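Side-chain contact in alanine dehydrogenase (Archaeoglobus fulgidus, PDB 1OMO), which catalyses the reversible, NAD-dependent oxidative deamination of L-alanine to pyruvate and ammonium, working as a homodimer: residues A[19-24]-A[144-149]. Residues are numbered along the deposited sequence; the frame is centred on the assembly and turned at random.
Sequences EAMNAV and LRRVFD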
loop_
_atom_site.group_PDB
_atom_site.type_symbol
_atom_site.label_atom_id
_atom_site.label_comp_id
_atom_site.label_asym_id
_atom_site.label_seq_id
_atom_site.Cartn_x
_atom_site.Cartn_y
_atom_site.Cartn_z
ATOM N N GLU A 19 22.110 15.311 -0.074
ATOM C CA GLU A 19 20.901 15.404 0.737
ATOM C C GLU A 19 20.333 13.989 0.900
ATOM O O GLU A 19 19.969 13.579 1.992
ATOM C CB GLU A 19 19.856 16.299 0.065
ATOM C CG GLU A 19 20.153 17.786 0.132
ATOM C CD GLU A 19 19.117 18.593 -0.624
ATOM O OE1 GLU A 19 18.882 18.271 -1.822
ATOM O OE2 GLU A 19 18.546 19.540 -0.018
ATOM N N ALA A 20 20.296 13.246 -0.202
ATOM C CA ALA A 20 19.775 11.878 -0.199
ATOM C C ALA A 20 20.571 11.017 0.772
ATOM O O ALA A 20 19.990 10.220 1.510
ATOM C CB ALA A 20 19.844 11.273 -1.624
ATOM N N MET A 21 21.894 11.185 0.770
ATOM C CA MET A 21 22.754 10.414 1.666
ATOM C C MET A 21 22.519 10.712 3.135
ATOM O O MET A 21 22.518 9.799 3.971
ATOM C CB MET A 21 24.242 10.618 1.328
ATOM C CG MET A 21 24.711 9.743 0.145
ATOM S SD MET A 21 26.317 10.114 -0.598
ATOM C CE MET A 21 27.336 9.216 0.504
ATOM N N ASN A 22 22.308 11.983 3.456
ATOM C CA ASN A 22 22.059 12.342 4.842
ATOM C C ASN A 22 20.734 11.793 5.329
ATOM O O ASN A 22 20.647 11.330 6.460
ATOM C CB ASN A 22 22.066 13.856 5.017
ATOM C CG ASN A 22 23.462 14.414 5.061
ATOM O OD1 ASN A 22 23.677 15.605 4.811
ATOM N ND2 ASN A 22 24.431 13.556 5.384
ATOM N N ALA A 23 19.724 11.863 4.464
ATOM C CA ALA A 23 18.381 11.393 4.775
ATOM C C ALA A 23 18.330 9.886 4.948
ATOM O O ALA A 23 17.713 9.385 5.882
ATOM C CB ALA A 23 17.397 11.831 3.673
ATOM N N VAL A 24 19.004 9.162 4.067
ATOM C CA VAL A 24 18.998 7.712 4.147
ATOM C C VAL A 24 19.749 7.229 5.380
ATOM O O VAL A 24 19.342 6.265 6.031
ATOM C CB VAL A 24 19.588 7.073 2.841
ATOM C CG1 VAL A 24 19.746 5.556 2.983
ATOM C CG2 VAL A 24 18.660 7.366 1.690
ATOM N N LEU A 144 29.367 6.757 -3.743
ATOM C CA LEU A 144 30.669 6.342 -3.260
ATOM C C LEU A 144 31.749 7.417 -3.378
ATOM O O LEU A 144 32.632 7.527 -2.505
ATOM C CB LEU A 144 31.122 5.058 -3.987
ATOM C CG LEU A 144 30.375 3.748 -3.677
ATOM C CD1 LEU A 144 30.742 2.673 -4.697
ATOM C CD2 LEU A 144 30.745 3.274 -2.256
ATOM N N ARG A 145 31.717 8.216 -4.433
ATOM C CA ARG A 145 32.744 9.211 -4.487
ATOM C C ARG A 145 32.466 10.344 -3.513
ATOM O O ARG A 145 33.275 11.230 -3.352
ATOM C CB ARG A 145 32.996 9.708 -5.910
ATOM C CG ARG A 145 31.883 10.372 -6.597
ATOM C CD ARG A 145 32.395 10.780 -7.955
ATOM N NE ARG A 145 31.448 11.637 -8.635
ATOM C CZ ARG A 145 31.802 12.595 -9.482
ATOM N NH1 ARG A 145 33.080 12.812 -9.737
ATOM N NH2 ARG A 145 30.869 13.304 -10.105
ATOM N N ARG A 146 31.331 10.318 -2.835
ATOM C CA ARG A 146 31.093 11.358 -1.839
ATOM C C ARG A 146 31.844 10.883 -0.604
ATOM O O ARG A 146 32.139 11.652 0.276
ATOM C CB ARG A 146 29.604 11.487 -1.492
ATOM C CG ARG A 146 28.897 12.657 -2.149
ATOM C CD ARG A 146 28.947 12.560 -3.646
ATOM N NE ARG A 146 28.092 13.556 -4.273
ATOM C CZ ARG A 146 27.782 13.565 -5.567
ATOM N NH1 ARG A 146 26.993 14.525 -6.055
ATOM N NH2 ARG A 146 28.259 12.612 -6.368
ATOM N N VAL A 147 32.159 9.600 -0.541
ATOM C CA VAL A 147 32.825 9.111 0.653
ATOM C C VAL A 147 34.241 8.584 0.478
ATOM O O VAL A 147 34.950 8.360 1.464
ATOM C CB VAL A 147 31.944 8.027 1.381
ATOM C CG1 VAL A 147 30.702 8.704 2.013
ATOM C CG2 VAL A 147 31.475 6.964 0.403
ATOM N N PHE A 148 34.658 8.392 -0.767
ATOM C CA PHE A 148 36.009 7.896 -1.032
ATOM C C PHE A 148 36.598 8.560 -2.255
ATOM O O PHE A 148 35.897 8.905 -3.205
ATOM C CB PHE A 148 36.041 6.391 -1.325
ATOM C CG PHE A 148 35.684 5.506 -0.165
ATOM C CD1 PHE A 148 34.432 4.900 -0.111
ATOM C CD2 PHE A 148 36.621 5.205 0.826
ATOM C CE1 PHE A 148 34.112 4.005 0.894
ATOM C CE2 PHE A 148 36.317 4.311 1.838
ATOM C CZ PHE A 148 35.044 3.700 1.871
ATOM N N ASP A 149 37.902 8.748 -2.230
ATOM C CA ASP A 149 38.540 9.291 -3.397
ATOM C C ASP A 149 38.744 7.995 -4.154
ATOM O O ASP A 149 39.400 7.088 -3.671
ATOM C CB ASP A 149 39.869 9.947 -3.034
ATOM C CG ASP A 149 39.734 11.444 -2.872
ATOM O OD1 ASP A 149 39.058 12.063 -3.742
ATOM O OD2 ASP A 149 40.293 12.000 -1.893
#
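Met21 reaches out from helix 17-32 and lays its thioether against Arg146 and Val147 on helix 135-147. One long side chain does the bridging: the closest CA atoms across the gap, Met21 CA and Arg146 CA, are still 9.1 Å apart. The sulfur sits on the aliphatic root of the arginine, Met21 SD lying 3.7 Å from Arg146 CB and 3.9 Å from Arg146 CG. A bend about the CG-SD bond (chi3 84°) turns the methyl onto the valine, with Met21 CE 3.7 Å from Val147 CG1. That same methyl stays 3.8 Å from Arg146 CB, so the end of the methionine touches two consecutive residues. Val147 meets it with the branch that stands anti to its own carbonyl carbon (chi1 -70°).

Arg146 contributes only its hydrocarbon part here. Its guanidinium forms a salt bridge through NH2 to Glu142, one turn back on the same helix, with a weak, long ion pair to Asp18. Met21 also packs on Ala111 of helix 102-120, and is buried although its arginine partner is exposed. An alanine in place of Met21 would probably open a gap between the two helices and leave the CG1 methyl of Val147 without its apolar partner across this contact.

No hydrogen bond crosses this small, purely van der Waals contact. It joins helix 17-32 to the first helix of the Rossmann-fold NAD domain, the one following strand 127-131 and the Gly-rich turn, at the end remote from the NAD-binding Thr135 and Gln136.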